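Long-range contacts in PlzA (Borrelia burgdorferi, PDB 7MIE), which binds the second messenger c-di-GMP through a PilZ-type domain and probably acts as a c-di-GMP receptor in signalling of the Lyme disease spirochaete: residues 120-125 against 140-145; 199-204 against 211-216; 43-48 against 168-173. All coordinates share one frame; numbering follows the deposited sequence.

Contact 1. Residues 120-125 against 140-145; sequences SVKLLS and TLEFLS. With EDO (1,2-ethanediol), chain F.
Val121 lies opposite Phe143, and Leu123 opposite Leu141, as non-hydrogen-bonded pairs of two antiparallel strands whose axes approach to 4.5 Å; Leu124 and Ser125 both face Thr140 in a classic beta bulge. Lys122 and Glu142 form the hydrogen-bonded pair between them, and Leu124 N reaches Thr140 O at 2.8 Å. On the apolar face, Val121 CG2 touches Leu141 CD2 at 3.9 Å, and the same CD2 meets Leu123 CD1. Val121 CG1 lies beside Phe143 CD1, the two side chains running the same way. On the other face, Glu142 CG, anti to the backbone N (chi1 177°), starts an extended chain that runs beside Lys122 to a long salt bridge, NZ of Lys122 to OE1 of Glu142 at 3.5 Å. The Lys122 stem passes at about a right angle over Leu144 CD2, 3.6 Å from Lys122 CG. Leu124 CD1 comes within 3.6 Å of Glu142 OE2. At the bulge, Ser125 OG donates to O2 of a 1,2-ethanediol molecule, probably from the crystallisation liquor, at 2.6 Å. The hairpin of strands 119-131 and 134-143 lies between strand 98-102, which bonds to Val121 through Gly99, and strand 78-84, whose Leu79 and Leu81 pack on Leu141.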
loop_
_atom_site.group_PDB
_atom_site.type_symbol
_atom_site.label_atom_id
_atom_site.label_comp_id
_atom_site.label_asym_id
_atom_site.label_seq_id
_atom_site.Cartn_x
_atom_site.Cartn_y
_atom_site.Cartn_z
ATOM N N SER A 120 -2.559 22.209 2.598
ATOM C CA SER A 120 -3.782 22.052 3.376
ATOM C C SER A 120 -4.538 20.789 2.964
ATOM O O SER A 120 -4.700 20.527 1.754
ATOM C CB SER A 120 -4.688 23.254 3.172
ATOM O OG SER A 120 -4.128 24.337 3.874
ATOM N N VAL A 121 -5.008 20.031 3.971
ATOM C CA VAL A 121 -5.814 18.830 3.743
ATOM C C VAL A 121 -7.038 18.803 4.656
ATOM O O VAL A 121 -7.099 19.492 5.697
ATOM C CB VAL A 121 -4.985 17.541 3.939
ATOM C CG1 VAL A 121 -3.825 17.439 2.931
ATOM C CG2 VAL A 121 -4.518 17.395 5.389
ATOM N N LYS A 122 -8.030 17.993 4.271
ATOM C CA LYS A 122 -9.185 17.766 5.129
ATOM C C LYS A 122 -9.407 16.261 5.246
ATOM O O LYS A 122 -9.190 15.500 4.281
ATOM C CB LYS A 122 -10.420 18.506 4.600
ATOM C CG LYS A 122 -10.894 18.127 3.213
ATOM C CD LYS A 122 -12.320 18.597 2.900
ATOM C CE LYS A 122 -12.961 17.747 1.820
ATOM N NZ LYS A 122 -14.047 18.450 1.087
ATOM N N LEU A 123 -9.821 15.829 6.433
ATOM C CA LEU A 123 -10.032 14.412 6.668
ATOM C C LEU A 123 -11.346 13.987 6.014
ATOM O O LEU A 123 -12.392 14.551 6.332
ATOM C CB LEU A 123 -10.103 14.174 8.183
ATOM C CG LEU A 123 -10.287 12.711 8.621
ATOM C CD1 LEU A 123 -9.038 11.889 8.278
ATOM C CD2 LEU A 123 -10.535 12.660 10.140
ATOM N N LEU A 124 -11.305 12.946 5.176
ATOM C CA LEU A 124 -12.534 12.439 4.561
ATOM C C LEU A 124 -13.090 11.232 5.307
ATOM O O LEU A 124 -14.321 11.048 5.355
ATOM C CB LEU A 124 -12.310 12.043 3.092
ATOM C CG LEU A 124 -11.912 13.169 2.146
ATOM C CD1 LEU A 124 -11.806 12.622 0.713
ATOM C CD2 LEU A 124 -12.930 14.299 2.200
ATOM N N SER A 125 -12.200 10.363 5.790
ATOM C CA SER A 125 -12.582 9.102 6.389
ATOM C C SER A 125 -11.416 8.599 7.220
ATOM O O SER A 125 -10.291 9.043 6.978
ATOM C CB SER A 125 -12.865 8.080 5.269
ATOM O OG SER A 125 -13.435 6.906 5.868
ATOM N N THR A 140 -7.886 8.940 5.378
ATOM C CA THR A 140 -7.979 9.420 4.006
ATOM C C THR A 140 -8.047 10.941 4.066
ATOM O O THR A 140 -8.975 11.486 4.707
ATOM C CB THR A 140 -9.229 8.832 3.338
ATOM O OG1 THR A 140 -9.235 7.398 3.368
ATOM C CG2 THR A 140 -9.412 9.341 1.911
ATOM N N LEU A 141 -7.091 11.604 3.429
ATOM C CA LEU A 141 -6.944 13.049 3.483
ATOM C C LEU A 141 -7.022 13.613 2.067
ATOM O O LEU A 141 -6.255 13.194 1.199
ATOM C CB LEU A 141 -5.593 13.390 4.118
ATOM C CG LEU A 141 -5.453 12.959 5.582
ATOM C CD1 LEU A 141 -3.978 12.905 5.954
ATOM C CD2 LEU A 141 -6.182 13.978 6.464
ATOM N N GLU A 142 -7.881 14.625 1.886
ATOM C CA GLU A 142 -8.024 15.275 0.594
ATOM C C GLU A 142 -7.211 16.571 0.561
ATOM O O GLU A 142 -7.261 17.376 1.490
ATOM C CB GLU A 142 -9.508 15.589 0.380
ATOM C CG GLU A 142 -9.747 16.347 -0.928
ATOM C CD GLU A 142 -11.214 16.444 -1.298
ATOM O OE1 GLU A 142 -11.727 17.574 -1.335
ATOM O OE2 GLU A 142 -11.828 15.384 -1.538
ATOM N N PHE A 143 -6.480 16.792 -0.542
ATOM C CA PHE A 143 -5.756 18.024 -0.812
ATOM C C PHE A 143 -6.747 19.165 -1.051
ATOM O O PHE A 143 -7.616 19.068 -1.901
ATOM C CB PHE A 143 -4.831 17.808 -2.017
ATOM C CG PHE A 143 -3.632 16.946 -1.679
ATOM C CD1 PHE A 143 -2.575 17.453 -0.925
ATOM C CD2 PHE A 143 -3.588 15.620 -2.076
ATOM C CE1 PHE A 143 -1.484 16.658 -0.599
ATOM C CE2 PHE A 143 -2.501 14.812 -1.759
ATOM C CZ PHE A 143 -1.450 15.343 -1.018
ATOM N N LEU A 144 -6.625 20.247 -0.295
ATOM C CA LEU A 144 -7.490 21.407 -0.482
ATOM C C LEU A 144 -6.927 22.406 -1.506
ATOM O O LEU A 144 -7.626 23.316 -1.942
ATOM C CB LEU A 144 -7.772 22.047 0.880
ATOM C CG LEU A 144 -8.680 21.210 1.789
ATOM C CD1 LEU A 144 -8.919 21.902 3.120
ATOM C CD2 LEU A 144 -10.020 20.887 1.113
ATOM N N SER A 145 -5.654 22.281 -1.842
ATOM C CA SER A 145 -5.131 22.974 -3.008
ATOM C C SER A 145 -4.389 21.940 -3.843
ATOM O O SER A 145 -4.131 20.847 -3.353
ATOM C CB SER A 145 -4.226 24.103 -2.616
ATOM O OG SER A 145 -3.080 23.601 -1.948
HETATM C C1 EDO F . -9.382 4.464 5.662
HETATM O O1 EDO F . -9.212 5.890 5.665
HETATM C C2 EDO F . -10.741 3.920 5.580
HETATM O O2 EDO F . -11.714 4.933 5.745
#

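Contact 2. Residues 199-204 against 211-216. With C2E (9,9'-[(2R,3R,3aS,5S,7aR,9R,10R,10aS,12S,14aR)-3,5,10,12-tetrahydroxy-5,12-dioxidooctahydro-2H,7H-difuro[3,2-d:3',2'-j][1,3,7,9,2,8]tetraoxadiphosphacyclododecine-2,9-diyl]bis(2-amino-1,9-dihydro-6H-purin-6-one)), chain C.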
loop_
_atom_site.group_PDB
_atom_site.type_symbol
_atom_site.label_atom_id
_atom_site.label_comp_id
_atom_site.label_asym_id
_atom_site.label_seq_id
_atom_site.Cartn_x
_atom_site.Cartn_y
_atom_site.Cartn_z
ATOM N N HIS A 199 -2.752 -28.893 0.856
ATOM C CA HIS A 199 -1.381 -29.313 0.586
ATOM C C HIS A 199 -0.381 -28.319 1.182
ATOM O O HIS A 199 -0.637 -27.110 1.253
ATOM C CB HIS A 199 -1.122 -29.421 -0.927
ATOM C CG HIS A 199 -2.117 -30.232 -1.691
ATOM N ND1 HIS A 199 -3.409 -29.792 -1.930
ATOM C CD2 HIS A 199 -2.014 -31.439 -2.291
ATOM C CE1 HIS A 199 -4.063 -30.703 -2.625
ATOM N NE2 HIS A 199 -3.223 -31.721 -2.866
ATOM N N LYS A 200 0.778 -28.849 1.583
ATOM C CA LYS A 200 1.932 -28.046 1.948
ATOM C C LYS A 200 2.478 -27.370 0.696
ATOM O O LYS A 200 2.365 -27.904 -0.409
ATOM C CB LYS A 200 3.045 -28.933 2.506
ATOM C CG LYS A 200 3.014 -29.197 4.001
ATOM C CD LYS A 200 4.393 -29.536 4.553
ATOM C CE LYS A 200 4.369 -30.669 5.557
ATOM N NZ LYS A 200 3.082 -30.719 6.291
ATOM N N CYS A 201 3.073 -26.183 0.874
ATOM C CA CYS A 201 3.798 -25.567 -0.224
ATOM C C CYS A 201 4.899 -24.679 0.348
ATOM O O CYS A 201 4.923 -24.438 1.549
ATOM C CB CYS A 201 2.849 -24.824 -1.165
ATOM S SG CYS A 201 2.017 -23.397 -0.414
ATOM N N LEU A 202 5.815 -24.218 -0.513
ATOM C CA LEU A 202 6.797 -23.223 -0.098
ATOM C C LEU A 202 6.483 -21.898 -0.806
ATOM O O LEU A 202 6.234 -21.894 -2.007
ATOM C CB LEU A 202 8.214 -23.706 -0.440
ATOM C CG LEU A 202 8.670 -24.977 0.285
ATOM C CD1 LEU A 202 10.144 -25.253 0.037
ATOM C CD2 LEU A 202 8.377 -24.883 1.778
ATOM N N ILE A 203 6.471 -20.788 -0.052
ATOM C CA ILE A 203 6.319 -19.475 -0.693
ATOM C C ILE A 203 7.629 -19.110 -1.415
ATOM O O ILE A 203 8.692 -19.075 -0.789
ATOM C CB ILE A 203 5.920 -18.378 0.322
ATOM C CG1 ILE A 203 4.743 -18.782 1.230
ATOM C CG2 ILE A 203 5.668 -17.058 -0.430
ATOM C CD1 ILE A 203 4.573 -17.898 2.448
ATOM N N LYS A 204 7.533 -18.779 -2.711
ATOM C CA LYS A 204 8.666 -18.325 -3.510
ATOM C C LYS A 204 8.659 -16.805 -3.673
ATOM O O LYS A 204 9.729 -16.206 -3.667
ATOM C CB LYS A 204 8.712 -19.030 -4.866
ATOM C CG LYS A 204 8.801 -20.552 -4.783
ATOM C CD LYS A 204 9.740 -21.091 -3.698
ATOM C CE LYS A 204 11.218 -20.996 -4.038
ATOM N NZ LYS A 204 12.078 -21.561 -2.959
ATOM N N ALA A 211 0.854 -14.409 -5.101
ATOM C CA ALA A 211 1.960 -15.190 -4.582
ATOM C C ALA A 211 2.372 -16.222 -5.613
ATOM O O ALA A 211 1.581 -16.577 -6.480
ATOM C CB ALA A 211 1.572 -15.887 -3.282
ATOM N N LEU A 212 3.634 -16.646 -5.542
ATOM C CA LEU A 212 4.057 -17.825 -6.283
ATOM C C LEU A 212 4.462 -18.844 -5.237
ATOM O O LEU A 212 5.181 -18.488 -4.302
ATOM C CB LEU A 212 5.266 -17.500 -7.173
ATOM C CG LEU A 212 5.842 -18.702 -7.940
ATOM C CD1 LEU A 212 4.869 -19.222 -9.007
ATOM C CD2 LEU A 212 7.157 -18.326 -8.605
ATOM N N VAL A 213 3.943 -20.081 -5.359
ATOM C CA VAL A 213 4.282 -21.120 -4.407
ATOM C C VAL A 213 4.750 -22.347 -5.190
ATOM O O VAL A 213 4.402 -22.515 -6.349
ATOM C CB VAL A 213 3.100 -21.489 -3.494
ATOM C CG1 VAL A 213 2.630 -20.294 -2.659
ATOM C CG2 VAL A 213 1.949 -22.082 -4.310
ATOM N N ILE A 214 5.575 -23.161 -4.531
ATOM C CA ILE A 214 6.054 -24.419 -5.084
ATOM C C ILE A 214 5.488 -25.560 -4.243
ATOM O O ILE A 214 5.392 -25.439 -3.024
ATOM C CB ILE A 214 7.596 -24.418 -5.118
ATOM C CG1 ILE A 214 8.090 -23.704 -6.374
ATOM C CG2 ILE A 214 8.164 -25.828 -4.997
ATOM C CD1 ILE A 214 9.570 -23.853 -6.649
ATOM N N SER A 215 5.081 -26.651 -4.910
ATOM C CA SER A 215 4.711 -27.863 -4.191
ATOM C C SER A 215 4.570 -29.055 -5.135
ATOM O O SER A 215 5.044 -29.018 -6.273
ATOM C CB SER A 215 3.454 -27.662 -3.371
ATOM O OG SER A 215 2.311 -28.183 -4.034
ATOM N N SER A 216 3.912 -30.102 -4.608
ATOM C CA SER A 216 3.419 -31.263 -5.338
ATOM C C SER A 216 1.897 -31.365 -5.147
ATOM O O SER A 216 1.231 -31.937 -6.038
ATOM C CB SER A 216 4.099 -32.511 -4.852
ATOM O OG SER A 216 5.370 -32.203 -4.297
HETATM P P1 C2E C . -3.223 -11.422 -13.932
HETATM O O2P C2E C . -2.552 -12.553 -14.585
HETATM O O1P C2E C . -4.722 -11.392 -13.770
HETATM O "O5'" C2E C . -2.682 -11.475 -12.418
HETATM C "C5'" C2E C . -3.273 -10.580 -11.462
HETATM C "C4'" C2E C . -2.349 -10.435 -10.275
HETATM O "O4'" C2E C . -2.097 -11.734 -9.696
HETATM C "C3'" C2E C . -0.947 -9.904 -10.591
HETATM O "O3'" C2E C . -1.034 -8.484 -10.641
HETATM C "C2'" C2E C . -0.242 -10.296 -9.265
HETATM O "O2'" C2E C . -0.670 -9.436 -8.227
HETATM C "C1'" C2E C . -0.871 -11.673 -8.986
HETATM N N9 C2E C . -0.017 -12.764 -9.426
HETATM C C8 C2E C . -0.168 -13.629 -10.486
HETATM N N7 C2E C . 0.802 -14.497 -10.586
HETATM C C5 C2E C . 1.666 -14.150 -9.542
HETATM C C6 C2E C . 2.907 -14.706 -9.157
HETATM O O6 C2E C . 3.533 -15.607 -9.736
HETATM N N1 C2E C . 3.443 -14.033 -8.044
HETATM C C2 C2E C . 2.844 -12.979 -7.384
HETATM N N2 C2E C . 3.494 -12.433 -6.334
HETATM N N3 C2E C . 1.680 -12.449 -7.744
HETATM C C4 C2E C . 1.159 -13.093 -8.826
HETATM P P11 C2E C . 0.175 -7.687 -11.367
HETATM O O21 C2E C . -0.120 -6.256 -11.069
HETATM O O11 C2E C . 1.461 -8.265 -10.839
HETATM O O5A C2E C . 0.014 -8.130 -12.910
HETATM C C5A C2E C . -1.070 -7.484 -13.624
HETATM C C4A C2E C . -1.277 -8.205 -14.927
HETATM O O4A C2E C . -0.101 -8.067 -15.758
HETATM C C3A C2E C . -1.465 -9.716 -14.782
HETATM O O3A C2E C . -2.826 -9.939 -14.421
HETATM C C2A C2E C . -1.061 -10.184 -16.177
HETATM O O2A C2E C . -2.085 -9.965 -17.137
HETATM C C1A C2E C . 0.143 -9.270 -16.432
HETATM N N91 C2E C . 1.424 -9.837 -16.051
HETATM C C81 C2E C . 2.209 -9.496 -14.969
HETATM N N71 C2E C . 3.304 -10.211 -14.917
HETATM C C51 C2E C . 3.248 -11.056 -16.029
HETATM C C61 C2E C . 4.159 -12.045 -16.503
HETATM O O61 C2E C . 5.259 -12.394 -16.058
HETATM N N11 C2E C . 3.695 -12.648 -17.668
HETATM C C21 C2E C . 2.492 -12.392 -18.277
HETATM N N21 C2E C . 2.235 -13.102 -19.389
HETATM N N31 C2E C . 1.652 -11.438 -17.872
HETATM C C41 C2E C . 2.088 -10.827 -16.726
#
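Cys201 carries SG between its backbone N and carbonyl carbon (chi1 65°), which lays the sulfur against the branch of Val213, 3.8 Å from Val213 CB. In Lys204, chi1 (-58°) points CG away from the residue's own carbonyl carbon and over Ile214, with Lys204 CG 3.6 Å from Ile214 CG1; chi2 (-41°) keeps CD near the Ile214 CD1 methyl, and the turn at chi3 carries the amino end off. Of the lysine side chain, carbons make this contact, the two side chains crossing obliquely. Closer to the backbone, Lys204 CB lies near Leu212 CD2. Ser215 turns its CB toward strand 199-204, where it lies 3.2 Å from Lys200 O and also packs on Cys201 CB.

The backbones form one ladder of the antiparallel hairpin 198-207 and 210-215, in the closed six-stranded antiparallel beta-barrel of the c-di-GMP-binding PilZ-type domain. Leu202 and Ile214 are its hydrogen-bonded pair: Leu202 N gives to Ile214 O at 2.8 Å. Ile214 N returns the bond to Leu202 O, and Lys204 N donates to Leu212 O at 2.9 Å. Ile203 and Val213, the non-hydrogen-bonded pair, turn into the interior with Cys201, where Phe231 meets Ile203 and Val213 while Ala190 and Ile192 line Cys201.

Toward the turn the hairpin borders the ligand. Ala211 N lies 3.3 Å from C2 of a c-di-GMP guanine, and Leu212 CB is 3.6 Å from its O6. Asp205 and Ser207, on the same hairpin, hydrogen-bond to c-di-GMP.

Contact 3. Residues 43-48 against 168-173. With C2E (9,9'-[(2R,3R,3aS,5S,7aR,9R,10R,10aS,12S,14aR)-3,5,10,12-tetrahydroxy-5,12-dioxidooctahydro-2H,7H-difuro[3,2-d:3',2'-j][1,3,7,9,2,8]tetraoxadiphosphacyclododecine-2,9-diyl]bis(2-amino-1,9-dihydro-6H-purin-6-one)), chain C.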
loop_
_atom_site.group_PDB
_atom_site.type_symbol
_atom_site.label_atom_id
_atom_site.label_comp_id
_atom_site.label_asym_id
_atom_site.label_seq_id
_atom_site.Cartn_x
_atom_site.Cartn_y
_atom_site.Cartn_z
ATOM N N LYS A 43 -1.167 1.705 -4.039
ATOM C CA LYS A 43 -0.471 1.349 -2.795
ATOM C C LYS A 43 1.027 1.589 -2.933
ATOM O O LYS A 43 1.612 1.353 -3.985
ATOM C CB LYS A 43 -0.797 -0.069 -2.304
ATOM C CG LYS A 43 -2.256 -0.219 -1.895
ATOM C CD LYS A 43 -2.684 -1.559 -1.341
ATOM C CE LYS A 43 -2.580 -2.695 -2.330
ATOM N NZ LYS A 43 -3.556 -2.588 -3.469
ATOM N N MET A 44 1.678 2.034 -1.831
ATOM C CA MET A 44 3.085 2.405 -1.917
ATOM C C MET A 44 4.007 1.190 -1.796
ATOM O O MET A 44 3.727 0.226 -1.078
ATOM C CB MET A 44 3.448 3.445 -0.845
ATOM C CG MET A 44 2.502 4.607 -0.850
ATOM S SD MET A 44 2.414 5.514 -2.458
ATOM C CE MET A 44 4.003 6.272 -2.322
ATOM N N SER A 45 5.119 1.239 -2.543
ATOM C CA SER A 45 6.220 0.279 -2.462
ATOM C C SER A 45 7.496 1.030 -2.833
ATOM O O SER A 45 7.426 2.167 -3.322
ATOM C CB SER A 45 5.989 -0.896 -3.396
ATOM O OG SER A 45 6.299 -0.495 -4.742
ATOM N N THR A 46 8.654 0.403 -2.586
ATOM C CA THR A 46 9.948 1.017 -2.846
ATOM C C THR A 46 10.021 1.589 -4.267
ATOM O O THR A 46 10.448 2.742 -4.457
ATOM C CB THR A 46 11.063 0.014 -2.543
ATOM O OG1 THR A 46 10.882 -0.323 -1.165
ATOM C CG2 THR A 46 12.454 0.629 -2.690
ATOM N N GLU A 47 9.641 0.777 -5.267
ATOM C CA GLU A 47 9.714 1.211 -6.651
ATOM C C GLU A 47 8.754 2.368 -6.955
ATOM O O GLU A 47 9.109 3.230 -7.760
ATOM C CB GLU A 47 9.464 0.061 -7.633
ATOM C CG GLU A 47 10.593 -0.967 -7.636
ATOM C CD GLU A 47 10.507 -1.871 -8.852
ATOM O OE1 GLU A 47 11.568 -2.207 -9.396
ATOM O OE2 GLU A 47 9.362 -2.230 -9.258
ATOM N N ILE A 48 7.574 2.398 -6.320
ATOM C CA ILE A 48 6.651 3.507 -6.531
ATOM C C ILE A 48 7.251 4.793 -5.949
ATOM O O ILE A 48 7.237 5.835 -6.588
ATOM C CB ILE A 48 5.261 3.221 -5.913
ATOM C CG1 ILE A 48 4.642 1.986 -6.566
ATOM C CG2 ILE A 48 4.340 4.436 -6.034
ATOM C CD1 ILE A 48 4.430 2.147 -8.033
ATOM N N ARG A 168 2.779 -5.392 -14.673
ATOM C CA ARG A 168 2.863 -5.253 -13.225
ATOM C C ARG A 168 3.101 -3.797 -12.860
ATOM O O ARG A 168 3.820 -3.116 -13.560
ATOM C CB ARG A 168 4.105 -5.992 -12.699
ATOM C CG ARG A 168 4.098 -7.473 -13.056
ATOM C CD ARG A 168 5.322 -8.196 -12.490
ATOM N NE ARG A 168 5.469 -9.465 -13.168
ATOM C CZ ARG A 168 6.472 -10.310 -12.965
ATOM N NH1 ARG A 168 7.381 -10.043 -12.034
ATOM N NH2 ARG A 168 6.509 -11.434 -13.664
ATOM N N ILE A 169 2.547 -3.336 -11.738
ATOM C CA ILE A 169 2.980 -2.013 -11.287
ATOM C C ILE A 169 3.869 -2.104 -10.041
ATOM O O ILE A 169 4.651 -1.190 -9.780
ATOM C CB ILE A 169 1.819 -1.012 -11.083
ATOM C CG1 ILE A 169 0.794 -1.477 -10.053
ATOM C CG2 ILE A 169 1.159 -0.647 -12.410
ATOM C CD1 ILE A 169 0.138 -0.326 -9.297
ATOM N N HIS A 170 3.720 -3.173 -9.267
ATOM C CA HIS A 170 4.563 -3.362 -8.092
ATOM C C HIS A 170 5.601 -4.467 -8.268
ATOM O O HIS A 170 5.385 -5.481 -8.948
ATOM C CB HIS A 170 3.717 -3.785 -6.889
ATOM C CG HIS A 170 2.763 -2.722 -6.427
ATOM N ND1 HIS A 170 3.172 -1.575 -5.785
ATOM C CD2 HIS A 170 1.427 -2.603 -6.562
ATOM C CE1 HIS A 170 2.111 -0.799 -5.533
ATOM N NE2 HIS A 170 1.049 -1.407 -5.961
ATOM N N GLU A 171 6.703 -4.296 -7.531
ATOM C CA GLU A 171 7.684 -5.357 -7.378
ATOM C C GLU A 171 7.059 -6.508 -6.578
ATOM O O GLU A 171 6.112 -6.375 -5.794
ATOM C CB GLU A 171 8.983 -4.800 -6.769
ATOM C CG GLU A 171 8.830 -4.206 -5.366
ATOM C CD GLU A 171 8.504 -2.722 -5.306
ATOM O OE1 GLU A 171 9.224 -2.012 -4.627
ATOM O OE2 GLU A 171 7.510 -2.285 -5.959
ATOM N N ARG A 172 7.613 -7.675 -6.841
ATOM C CA ARG A 172 7.296 -8.864 -6.083
ATOM C C ARG A 172 8.466 -9.120 -5.149
ATOM O O ARG A 172 9.633 -8.872 -5.504
ATOM C CB ARG A 172 7.029 -10.018 -7.055
ATOM C CG ARG A 172 5.788 -9.754 -7.901
ATOM C CD ARG A 172 5.614 -10.833 -8.946
ATOM N NE ARG A 172 4.407 -10.450 -9.683
ATOM C CZ ARG A 172 3.878 -11.160 -10.682
ATOM N NH1 ARG A 172 4.421 -12.312 -11.026
ATOM N NH2 ARG A 172 2.797 -10.707 -11.299
ATOM N N ILE A 173 8.145 -9.575 -3.940
ATOM C CA ILE A 173 9.160 -9.844 -2.931
ATOM C C ILE A 173 9.609 -11.295 -3.063
ATOM O O ILE A 173 8.827 -12.198 -2.797
ATOM C CB ILE A 173 8.578 -9.588 -1.525
ATOM C CG1 ILE A 173 8.041 -8.158 -1.383
ATOM C CG2 ILE A 173 9.645 -9.910 -0.456
ATOM C CD1 ILE A 173 7.109 -7.953 -0.144
HETATM P P1 C2E C . -3.223 -11.422 -13.932
HETATM O O2P C2E C . -2.552 -12.553 -14.585
HETATM O O1P C2E C . -4.722 -11.392 -13.770
HETATM O "O5'" C2E C . -2.682 -11.475 -12.418
HETATM C "C5'" C2E C . -3.273 -10.580 -11.462
HETATM C "C4'" C2E C . -2.349 -10.435 -10.275
HETATM O "O4'" C2E C . -2.097 -11.734 -9.696
HETATM C "C3'" C2E C . -0.947 -9.904 -10.591
HETATM O "O3'" C2E C . -1.034 -8.484 -10.641
HETATM C "C2'" C2E C . -0.242 -10.296 -9.265
HETATM O "O2'" C2E C . -0.670 -9.436 -8.227
HETATM C "C1'" C2E C . -0.871 -11.673 -8.986
HETATM N N9 C2E C . -0.017 -12.764 -9.426
HETATM C C8 C2E C . -0.168 -13.629 -10.486
HETATM N N7 C2E C . 0.802 -14.497 -10.586
HETATM C C5 C2E C . 1.666 -14.150 -9.542
HETATM C C6 C2E C . 2.907 -14.706 -9.157
HETATM O O6 C2E C . 3.533 -15.607 -9.736
HETATM N N1 C2E C . 3.443 -14.033 -8.044
HETATM C C2 C2E C . 2.844 -12.979 -7.384
HETATM N N2 C2E C . 3.494 -12.433 -6.334
HETATM N N3 C2E C . 1.680 -12.449 -7.744
HETATM C C4 C2E C . 1.159 -13.093 -8.826
HETATM P P11 C2E C . 0.175 -7.687 -11.367
HETATM O O21 C2E C . -0.120 -6.256 -11.069
HETATM O O11 C2E C . 1.461 -8.265 -10.839
HETATM O O5A C2E C . 0.014 -8.130 -12.910
HETATM C C5A C2E C . -1.070 -7.484 -13.624
HETATM C C4A C2E C . -1.277 -8.205 -14.927
HETATM O O4A C2E C . -0.101 -8.067 -15.758
HETATM C C3A C2E C . -1.465 -9.716 -14.782
HETATM O O3A C2E C . -2.826 -9.939 -14.421
HETATM C C2A C2E C . -1.061 -10.184 -16.177
HETATM O O2A C2E C . -2.085 -9.965 -17.137
HETATM C C1A C2E C . 0.143 -9.270 -16.432
HETATM N N91 C2E C . 1.424 -9.837 -16.051
HETATM C C81 C2E C . 2.209 -9.496 -14.969
HETATM N N71 C2E C . 3.304 -10.211 -14.917
HETATM C C51 C2E C . 3.248 -11.056 -16.029
HETATM C C61 C2E C . 4.159 -12.045 -16.503
HETATM O O61 C2E C . 5.259 -12.394 -16.058
HETATM N N11 C2E C . 3.695 -12.648 -17.668
HETATM C C21 C2E C . 2.492 -12.392 -18.277
HETATM N N21 C2E C . 2.235 -13.102 -19.389
HETATM N N31 C2E C . 1.652 -11.438 -17.872
HETATM C C41 C2E C . 2.088 -10.827 -16.726
#
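Glu171 turns its carboxylate end toward the start of helix 46-52, where Ser45 OG and Glu47 N each take one oxygen. A chi1 of 62° tucks CG over the residue's own backbone, and the turn at chi2 (-90°) directs the carboxylate to the helix end. Ser45 OG donates to Glu171 OE2 at 2.5 Å, an unusually short length whose exact value is doubtful, while Glu47 N reaches Glu171 OE1 at 2.9 Å, on the syn side and somewhat out of the carboxylate plane. The helix N terminus would probably stabilise the negative charge of Glu171. Glu47 and Glu171 run alongside each other with opposite heading, their carboxylate planes 55° apart; Glu47 OE2 and Glu171 OE2 approach to 3.8 Å, a like-charge proximity that may raise the proton affinity of either acid.

His170 presents its ring edge to Ser45 OG, which accepts a weak bond from ND1 at 3.5 Å. Ile48 CG1 packs 3.9 Å from His170 CE1, and Tyr208 meets the ring edge-to-face. Phe283 of the C-terminal helix packs against both Ser45 and Glu171.

Arg168 and Arg172 extend from the same segment to c-di-GMP, their guanidinium groups overlapping. Arg168 NE donates to N71 of one guanine at 2.9 Å and NH2 to its O61, so this Hoogsteen edge is read by two donors. The Arg172 guanidinium lies with one face over the other guanine, and its NH2 gives a bond to phosphate oxygen O11 at 2.8 Å. Ser45 holds the N-cap position of helix 46-52, and the Glu171 carboxylate takes a first-turn N-H, that of Glu47, beside the paired arginines of a PilZ-type c-di-GMP site, which fit the RxxxR motif of that family.

Overall arrangement
From the N terminus, residues 43-48 come first and wait more than a hundred residues for 168-173, so contact 3 closes the longest loop. Contact 1 is nested inside it as a local hairpin of the N-terminal sheet, with its centre about 25 Å from that of contact 3. Contact 2 opens after contact 3 has closed and forms a second local hairpin, in the C-terminal sheet. The two hairpins lie on opposite sides of the chain's centre, about 42 Å apart between centres. Contact 3 sits between them, joining the start of helix 46-52 to the linker that enters the C-terminal domain; it shares c-di-GMP with contact 2.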